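Local structure of TetR family transcriptional regulator (Chloroflexus aurantiacus, 3NRG) at residues 91-103 and 164-176. The protein probably binds DNA through a helix-turn-helix motif and regulates transcription as a TetR-type regulator. Residues are numbered along the deposited sequence; the frame is centred on the assembly and turned at random.
Sequences LRWLLDVGIQFQF and LNVVFTELGNHLI
A single water is gripped by Gln102 OE1, Thr169 O and Asn173 N, donating to OE1 and to Thr169 O (2.7 Å from the water oxygen) and accepting from Asn173 N. It thus stands in for the helical bond missing between Asn173 N and Thr169 O, where the helix of residues 164-176 is kinked. The Gln102 side chain, with CG anti to the backbone N (chi1 -171°) and extended beyond it, brings OE1 to 3.4 Å from Gly172 CA. On its other branch, Gln102 NE2 lies 3.2 Å from Asn173 OD1, the two amide planes turned 61° apart, and touches Ile176 CD1. Near Gly172 the backbones come closest, Ile99 CA to Gly172 CA 5.3 Å, and the axes of the two segments cross at -49°. Phe103 lays CE1 against Ile176 CG1 (3.6 Å). Farther back, Ile99 CD1 touches both Leu171 CD2 and Leu175 CD1, while Leu95 CD2 packs on Leu171 CD2 (3.7 Å). The other methyl of Leu95, CD1, stands over the centre of one face of the Phe168 ring, a CH-pi contact 3.7 Å from the centroid; the far end of that ring, CZ, reaches Leu91 CD2, and its CE2 lies by Leu94 CD2. With an alanine here in place of Phe168, Leu95 CD1 is likely to lose the ring face it rests on, and a gap to open beside Leu91 and Leu94. This largely apolar crossing joins helices 87-104 and 157-179 in the all-helical C-terminal domain of the TetR fold. Helix 124-147 flanks the Leu91 end, its Phe138 meeting Leu91, Leu164 and the Phe168 ring, whereas helix 196-214 covers Phe103 and Leu175 with Met199 and Val202.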
ATOM      1  N   LEU A  91       2.316 -12.912 -11.364  1.00 24.60           N
ATOM      2  CA  LEU A  91       2.279 -11.449 -11.355  1.00 22.91           C
ATOM      3  C   LEU A  91       0.851 -10.915 -11.385  1.00 28.61           C
ATOM      4  O   LEU A  91       0.561  -9.919 -10.721  1.00 28.75           O
ATOM      5  CB  LEU A  91       3.105 -10.863 -12.513  1.00 22.08           C
ATOM      6  CG  LEU A  91       4.638 -10.886 -12.338  1.00 25.04           C
ATOM      7  CD1 LEU A  91       5.325 -10.498 -13.612  1.00 24.14           C
ATOM      8  CD2 LEU A  91       5.083  -9.964 -11.215  1.00 25.18           C
ATOM      9  N   ARG A  92      -0.054 -11.604 -12.110  1.00 26.59           N
ATOM     10  CA  ARG A  92      -1.478 -11.244 -12.159  1.00 26.58           C
ATOM     11  C   ARG A  92      -2.109 -11.429 -10.772  1.00 31.30           C
ATOM     12  O   ARG A  92      -2.887 -10.583 -10.337  1.00 30.65           O
ATOM     13  CB  ARG A  92      -2.220 -12.089 -13.224  1.00 26.34           C
ATOM     14  CG  ARG A  92      -3.658 -11.632 -13.500  1.00 33.90           C
ATOM     15  CD  ARG A  92      -4.676 -12.372 -12.641  1.00 41.80           C
ATOM     16  NE  ARG A  92      -5.986 -11.719 -12.659  1.00 53.69           N
ATOM     17  CZ  ARG A  92      -6.980 -12.063 -13.473  1.00 71.11           C
ATOM     18  NH1 ARG A  92      -6.824 -13.056 -14.341  1.00 56.82           N
ATOM     19  NH2 ARG A  92      -8.139 -11.420 -13.420  1.00 61.07           N
ATOM     20  N   TRP A  93      -1.760 -12.537 -10.081  1.00 28.83           N
ATOM     21  CA  TRP A  93      -2.227 -12.810  -8.727  1.00 29.32           C
ATOM     22  C   TRP A  93      -1.700 -11.738  -7.754  1.00 30.54           C
ATOM     23  O   TRP A  93      -2.471 -11.203  -6.959  1.00 29.91           O
ATOM     24  CB  TRP A  93      -1.779 -14.221  -8.279  1.00 29.95           C
ATOM     25  CG  TRP A  93      -2.158 -14.566  -6.863  1.00 31.95           C
ATOM     26  CD1 TRP A  93      -3.306 -15.174  -6.446  1.00 35.54           C
ATOM     27  CD2 TRP A  93      -1.370 -14.340  -5.683  1.00 32.00           C
ATOM     28  NE1 TRP A  93      -3.291 -15.328  -5.078  1.00 35.85           N
ATOM     29  CE2 TRP A  93      -2.116 -14.819  -4.583  1.00 36.85           C
ATOM     30  CE3 TRP A  93      -0.099 -13.779  -5.448  1.00 32.84           C
ATOM     31  CZ2 TRP A  93      -1.646 -14.737  -3.265  1.00 36.48           C
ATOM     32  CZ3 TRP A  93       0.366 -13.700  -4.145  1.00 34.58           C
ATOM     33  CH2 TRP A  93      -0.399 -14.180  -3.071  1.00 35.98           C
ATOM     34  N   LEU A  94      -0.391 -11.412  -7.842  1.00 25.56           N
ATOM     35  CA  LEU A  94       0.254 -10.420  -6.976  1.00 24.60           C
ATOM     36  C   LEU A  94      -0.289  -8.999  -7.225  1.00 28.21           C
ATOM     37  O   LEU A  94      -0.420  -8.211  -6.281  1.00 27.27           O
ATOM     38  CB  LEU A  94       1.779 -10.459  -7.168  1.00 24.66           C
ATOM     39  CG  LEU A  94       2.621  -9.665  -6.157  1.00 28.81           C
ATOM     40  CD1 LEU A  94       2.530 -10.286  -4.739  1.00 29.05           C
ATOM     41  CD2 LEU A  94       4.071  -9.575  -6.618  1.00 31.81           C
ATOM     42  N   LEU A  95      -0.610  -8.680  -8.490  1.00 25.11           N
ATOM     43  CA  LEU A  95      -1.192  -7.386  -8.862  1.00 24.84           C
ATOM     44  C   LEU A  95      -2.607  -7.269  -8.286  1.00 30.01           C
ATOM     45  O   LEU A  95      -2.961  -6.230  -7.731  1.00 30.30           O
ATOM     46  CB  LEU A  95      -1.208  -7.240 -10.401  1.00 24.64           C
ATOM     47  CG  LEU A  95      -1.595  -5.873 -10.980  1.00 28.72           C
ATOM     48  CD1 LEU A  95      -0.781  -4.747 -10.353  1.00 28.54           C
ATOM     49  CD2 LEU A  95      -1.419  -5.864 -12.484  1.00 28.76           C
ATOM     50  N   ASP A  96      -3.383  -8.373  -8.356  1.00 27.11           N
ATOM     51  CA  ASP A  96      -4.741  -8.458  -7.821  1.00 27.85           C
ATOM     52  C   ASP A  96      -4.746  -8.282  -6.290  1.00 31.85           C
ATOM     53  O   ASP A  96      -5.567  -7.529  -5.765  1.00 31.34           O
ATOM     54  CB  ASP A  96      -5.370  -9.804  -8.201  1.00 31.31           C
ATOM     55  CG  ASP A  96      -6.794  -9.703  -8.694  1.00 50.19           C
ATOM     56  OD1 ASP A  96      -7.676  -9.292  -7.894  1.00 51.90           O
ATOM     57  OD2 ASP A  96      -7.051 -10.107  -9.851  1.00 59.68           O
ATOM     58  N   VAL A  97      -3.811  -8.960  -5.584  1.00 28.53           N
ATOM     59  CA  VAL A  97      -3.672  -8.864  -4.125  1.00 28.78           C
ATOM     60  C   VAL A  97      -3.370  -7.413  -3.690  1.00 31.03           C
ATOM     61  O   VAL A  97      -4.046  -6.879  -2.805  1.00 30.47           O
ATOM     62  CB  VAL A  97      -2.608  -9.867  -3.587  1.00 33.68           C
ATOM     63  CG1 VAL A  97      -2.219  -9.542  -2.146  1.00 33.54           C
ATOM     64  CG2 VAL A  97      -3.108 -11.303  -3.698  1.00 34.47           C
ATOM     65  N   GLY A  98      -2.379  -6.793  -4.337  1.00 26.25           N
ATOM     66  CA  GLY A  98      -1.983  -5.415  -4.060  1.00 25.24           C
ATOM     67  C   GLY A  98      -3.126  -4.433  -4.199  1.00 28.25           C
ATOM     68  O   GLY A  98      -3.297  -3.548  -3.358  1.00 28.30           O
ATOM     69  N   ILE A  99      -3.945  -4.615  -5.245  1.00 24.11           N
ATOM     70  CA  ILE A  99      -5.118  -3.785  -5.517  1.00 23.43           C
ATOM     71  C   ILE A  99      -6.242  -4.053  -4.476  1.00 27.58           C
ATOM     72  O   ILE A  99      -6.877  -3.104  -4.001  1.00 26.30           O
ATOM     73  CB  ILE A  99      -5.577  -3.994  -6.997  1.00 26.17           C
ATOM     74  CG1 ILE A  99      -4.541  -3.358  -7.984  1.00 26.12           C
ATOM     75  CG2 ILE A  99      -6.979  -3.434  -7.238  1.00 26.04           C
ATOM     76  CD1 ILE A  99      -4.579  -3.907  -9.445  1.00 26.10           C
ATOM     77  N   GLN A 100      -6.441  -5.335  -4.085  1.00 25.28           N
ATOM     78  CA  GLN A 100      -7.463  -5.699  -3.095  1.00 25.97           C
ATOM     79  C   GLN A 100      -7.127  -5.146  -1.707  1.00 30.89           C
ATOM     80  O   GLN A 100      -8.026  -4.684  -1.002  1.00 30.81           O
ATOM     81  CB  GLN A 100      -7.680  -7.221  -3.040  1.00 27.93           C
ATOM     82  CG  GLN A 100      -8.427  -7.799  -4.250  1.00 44.78           C
ATOM     83  CD  GLN A 100      -9.825  -7.245  -4.400  1.00 72.94           C
ATOM     84  OE1 GLN A 100     -10.077  -6.350  -5.217  1.00 67.85           O
ATOM     85  NE2 GLN A 100     -10.768  -7.778  -3.628  1.00 71.26           N
ATOM     86  N   PHE A 101      -5.827  -5.151  -1.332  1.00 27.72           N
ATOM     87  CA  PHE A 101      -5.378  -4.599  -0.050  1.00 27.79           C
ATOM     88  C   PHE A 101      -5.619  -3.082   0.008  1.00 31.94           C
ATOM     89  O   PHE A 101      -5.982  -2.553   1.062  1.00 32.32           O
ATOM     90  CB  PHE A 101      -3.886  -4.924   0.209  1.00 29.34           C
ATOM     91  CG  PHE A 101      -3.364  -4.296   1.482  1.00 30.86           C
ATOM     92  CD1 PHE A 101      -3.736  -4.798   2.727  1.00 34.54           C
ATOM     93  CD2 PHE A 101      -2.591  -3.142   1.442  1.00 32.17           C
ATOM     94  CE1 PHE A 101      -3.344  -4.153   3.904  1.00 35.72           C
ATOM     95  CE2 PHE A 101      -2.183  -2.511   2.621  1.00 35.08           C
ATOM     96  CZ  PHE A 101      -2.556  -3.025   3.844  1.00 33.66           C
ATOM     97  N   GLN A 102      -5.399  -2.388  -1.123  1.00 28.10           N
ATOM     98  CA  GLN A 102      -5.616  -0.954  -1.248  1.00 27.86           C
ATOM     99  C   GLN A 102      -7.114  -0.605  -1.076  1.00 33.24           C
ATOM    100  O   GLN A 102      -7.444   0.335  -0.364  1.00 32.98           O
ATOM    101  CB  GLN A 102      -5.098  -0.457  -2.610  1.00 28.51           C
ATOM    102  CG  GLN A 102      -5.089   1.068  -2.738  1.00 39.70           C
ATOM    103  CD  GLN A 102      -4.878   1.543  -4.153  1.00 46.19           C
ATOM    104  OE1 GLN A 102      -4.123   0.951  -4.940  1.00 37.39           O
ATOM    105  NE2 GLN A 102      -5.500   2.669  -4.487  1.00 34.22           N
ATOM    106  N   PHE A 103      -8.006  -1.384  -1.718  1.00 30.59           N
ATOM    107  CA  PHE A 103      -9.455  -1.157  -1.666  1.00 30.73           C
ATOM    108  C   PHE A 103     -10.062  -1.442  -0.270  1.00 34.80           C
ATOM    109  O   PHE A 103     -11.057  -0.801   0.099  1.00 35.50           O
ATOM    110  CB  PHE A 103     -10.171  -1.985  -2.750  1.00 32.78           C
ATOM    111  CG  PHE A 103      -9.890  -1.594  -4.195  1.00 33.93           C
ATOM    112  CD1 PHE A 103      -9.102  -0.482  -4.497  1.00 36.27           C
ATOM    113  CD2 PHE A 103     -10.458  -2.306  -5.248  1.00 36.09           C
ATOM    114  CE1 PHE A 103      -8.858  -0.118  -5.825  1.00 36.61           C
ATOM    115  CE2 PHE A 103     -10.226  -1.927  -6.576  1.00 38.40           C
ATOM    116  CZ  PHE A 103      -9.431  -0.836  -6.855  1.00 36.10           C
ATOM    117  N   LEU A 164       7.750  -2.954 -14.058  1.00 22.37           N
ATOM    118  CA  LEU A 164       6.831  -3.700 -13.187  1.00 22.29           C
ATOM    119  C   LEU A 164       6.480  -2.887 -11.930  1.00 27.87           C
ATOM    120  O   LEU A 164       5.300  -2.755 -11.594  1.00 27.54           O
ATOM    121  CB  LEU A 164       7.434  -5.058 -12.789  1.00 22.69           C
ATOM    122  CG  LEU A 164       7.576  -6.104 -13.913  1.00 27.43           C
ATOM    123  CD1 LEU A 164       8.533  -7.199 -13.510  1.00 28.29           C
ATOM    124  CD2 LEU A 164       6.236  -6.701 -14.284  1.00 29.05           C
ATOM    125  N   ASN A 165       7.500  -2.292 -11.276  1.00 25.42           N
ATOM    126  CA  ASN A 165       7.312  -1.498 -10.059  1.00 24.80           C
ATOM    127  C   ASN A 165       6.391  -0.289 -10.263  1.00 28.29           C
ATOM    128  O   ASN A 165       5.498  -0.078  -9.449  1.00 29.16           O
ATOM    129  CB  ASN A 165       8.658  -1.069  -9.465  1.00 24.93           C
ATOM    130  CG  ASN A 165       8.536  -0.404  -8.112  1.00 41.38           C
ATOM    131  OD1 ASN A 165       8.084  -1.007  -7.127  1.00 34.79           O
ATOM    132  ND2 ASN A 165       8.949   0.849  -8.033  1.00 27.68           N
ATOM    133  N   VAL A 166       6.586   0.493 -11.350  1.00 23.86           N
ATOM    134  CA  VAL A 166       5.742   1.678 -11.611  1.00 23.30           C
ATOM    135  C   VAL A 166       4.295   1.311 -11.938  1.00 26.77           C
ATOM    136  O   VAL A 166       3.379   2.009 -11.518  1.00 26.42           O
ATOM    137  CB  VAL A 166       6.353   2.682 -12.635  1.00 27.72           C
ATOM    138  CG1 VAL A 166       7.664   3.264 -12.115  1.00 28.04           C
ATOM    139  CG2 VAL A 166       6.542   2.044 -14.018  1.00 27.43           C
ATOM    140  N   VAL A 167       4.087   0.193 -12.645  1.00 24.08           N
ATOM    141  CA  VAL A 167       2.747  -0.285 -12.992  1.00 23.64           C
ATOM    142  C   VAL A 167       2.014  -0.742 -11.729  1.00 29.48           C
ATOM    143  O   VAL A 167       0.914  -0.254 -11.447  1.00 30.48           O
ATOM    144  CB  VAL A 167       2.804  -1.403 -14.072  1.00 26.71           C
ATOM    145  CG1 VAL A 167       1.473  -2.129 -14.180  1.00 26.33           C
ATOM    146  CG2 VAL A 167       3.223  -0.836 -15.427  1.00 26.35           C
ATOM    147  N   PHE A 168       2.655  -1.628 -10.932  1.00 26.19           N
ATOM    148  CA  PHE A 168       2.079  -2.157  -9.684  1.00 25.99           C
ATOM    149  C   PHE A 168       1.761  -1.045  -8.659  1.00 29.37           C
ATOM    150  O   PHE A 168       0.780  -1.143  -7.923  1.00 29.39           O
ATOM    151  CB  PHE A 168       3.019  -3.211  -9.062  1.00 27.77           C
ATOM    152  CG  PHE A 168       2.848  -4.611  -9.602  1.00 29.51           C
ATOM    153  CD1 PHE A 168       3.148  -4.906 -10.927  1.00 32.80           C
ATOM    154  CD2 PHE A 168       2.452  -5.652  -8.770  1.00 32.18           C
ATOM    155  CE1 PHE A 168       2.999  -6.204 -11.425  1.00 34.15           C
ATOM    156  CE2 PHE A 168       2.323  -6.955  -9.262  1.00 35.45           C
ATOM    157  CZ  PHE A 168       2.582  -7.220 -10.590  1.00 33.65           C
ATOM    158  N   THR A 169       2.594  -0.007  -8.614  1.00 25.27           N
ATOM    159  CA  THR A 169       2.429   1.109  -7.689  1.00 25.12           C
ATOM    160  C   THR A 169       1.238   2.002  -8.069  1.00 28.75           C
ATOM    161  O   THR A 169       0.548   2.507  -7.179  1.00 28.44           O
ATOM    162  CB  THR A 169       3.748   1.908  -7.615  1.00 29.55           C
ATOM    163  OG1 THR A 169       4.765   1.060  -7.090  1.00 31.86           O
ATOM    164  CG2 THR A 169       3.636   3.158  -6.768  1.00 26.17           C
ATOM    165  N   GLU A 170       1.003   2.203  -9.383  1.00 24.04           N
ATOM    166  CA  GLU A 170       0.015   3.168  -9.853  1.00 23.78           C
ATOM    167  C   GLU A 170      -1.311   2.600 -10.368  1.00 28.28           C
ATOM    168  O   GLU A 170      -2.263   3.373 -10.523  1.00 29.90           O
ATOM    169  CB  GLU A 170       0.639   4.103 -10.901  1.00 25.50           C
ATOM    170  CG  GLU A 170       1.853   4.874 -10.406  1.00 36.23           C
ATOM    171  CD  GLU A 170       1.584   5.979  -9.399  1.00 55.14           C
ATOM    172  OE1 GLU A 170       0.408   6.381  -9.239  1.00 43.79           O
ATOM    173  OE2 GLU A 170       2.564   6.473  -8.799  1.00 54.63           O
ATOM    174  N   LEU A 171      -1.385   1.281 -10.678  1.00 22.96           N
ATOM    175  CA  LEU A 171      -2.612   0.717 -11.258  1.00 21.94           C
ATOM    176  C   LEU A 171      -3.882   0.938 -10.427  1.00 27.68           C
ATOM    177  O   LEU A 171      -4.882   1.387 -10.972  1.00 28.40           O
ATOM    178  CB  LEU A 171      -2.455  -0.755 -11.675  1.00 20.97           C
ATOM    179  CG  LEU A 171      -3.625  -1.334 -12.521  1.00 24.48           C
ATOM    180  CD1 LEU A 171      -3.906  -0.462 -13.768  1.00 24.58           C
ATOM    181  CD2 LEU A 171      -3.362  -2.770 -12.917  1.00 23.76           C
ATOM    182  N   GLY A 172      -3.813   0.657  -9.125  1.00 24.81           N
ATOM    183  CA  GLY A 172      -4.942   0.817  -8.210  1.00 24.97           C
ATOM    184  C   GLY A 172      -5.563   2.194  -8.255  1.00 29.49           C
ATOM    185  O   GLY A 172      -6.782   2.324  -8.402  1.00 30.36           O
ATOM    186  N   ASN A 173      -4.720   3.239  -8.188  1.00 25.64           N
ATOM    187  CA  ASN A 173      -5.168   4.631  -8.257  1.00 26.13           C
ATOM    188  C   ASN A 173      -5.837   4.932  -9.589  1.00 30.89           C
ATOM    189  O   ASN A 173      -6.839   5.651  -9.627  1.00 32.02           O
ATOM    190  CB  ASN A 173      -3.995   5.591  -8.018  1.00 27.37           C
ATOM    191  CG  ASN A 173      -3.368   5.469  -6.646  1.00 53.72           C
ATOM    192  OD1 ASN A 173      -4.052   5.272  -5.627  1.00 46.63           O
ATOM    193  ND2 ASN A 173      -2.052   5.633  -6.584  1.00 47.42           N
ATOM    194  N   HIS A 174      -5.303   4.359 -10.686  1.00 26.70           N
ATOM    195  CA  HIS A 174      -5.864   4.559 -12.019  1.00 26.35           C
ATOM    196  C   HIS A 174      -7.228   3.887 -12.172  1.00 28.57           C
ATOM    197  O   HIS A 174      -8.132   4.471 -12.775  1.00 28.51           O
ATOM    198  CB  HIS A 174      -4.893   4.078 -13.102  1.00 26.76           C
ATOM    199  CG  HIS A 174      -5.357   4.402 -14.485  1.00 30.72           C
ATOM    200  ND1 HIS A 174      -5.464   5.715 -14.922  1.00 33.26           N
ATOM    201  CD2 HIS A 174      -5.763   3.577 -15.475  1.00 32.48           C
ATOM    202  CE1 HIS A 174      -5.915   5.644 -16.161  1.00 33.19           C
ATOM    203  NE2 HIS A 174      -6.098   4.379 -16.543  1.00 33.17           N
ATOM    204  N   LEU A 175      -7.379   2.663 -11.622  1.00 23.77           N
ATOM    205  CA  LEU A 175      -8.647   1.921 -11.651  1.00 23.84           C
ATOM    206  C   LEU A 175      -9.754   2.732 -10.988  1.00 28.50           C
ATOM    207  O   LEU A 175     -10.828   2.891 -11.571  1.00 28.44           O
ATOM    208  CB  LEU A 175      -8.499   0.552 -10.949  1.00 23.09           C
ATOM    209  CG  LEU A 175      -7.521  -0.433 -11.585  1.00 26.50           C
ATOM    210  CD1 LEU A 175      -7.356  -1.641 -10.727  1.00 26.06           C
ATOM    211  CD2 LEU A 175      -7.963  -0.827 -12.980  1.00 29.53           C
ATOM    212  N   ILE A 176      -9.466   3.297  -9.788  1.00 26.13           N
ATOM    213  CA  ILE A 176     -10.396   4.150  -9.035  1.00 27.35           C
ATOM    214  C   ILE A 176     -10.762   5.383  -9.862  1.00 31.98           C
ATOM    215  O   ILE A 176     -11.942   5.673 -10.048  1.00 33.34           O
ATOM    216  CB  ILE A 176      -9.787   4.543  -7.650  1.00 30.44           C
ATOM    217  CG1 ILE A 176      -9.647   3.309  -6.736  1.00 31.06           C
ATOM    218  CG2 ILE A 176     -10.619   5.633  -6.972  1.00 31.52           C
ATOM    219  CD1 ILE A 176      -8.714   3.514  -5.527  1.00 42.40           C
TER
HETATM  220  O   HOH W   1      -2.104   2.476  -6.849  1.00 35.53           O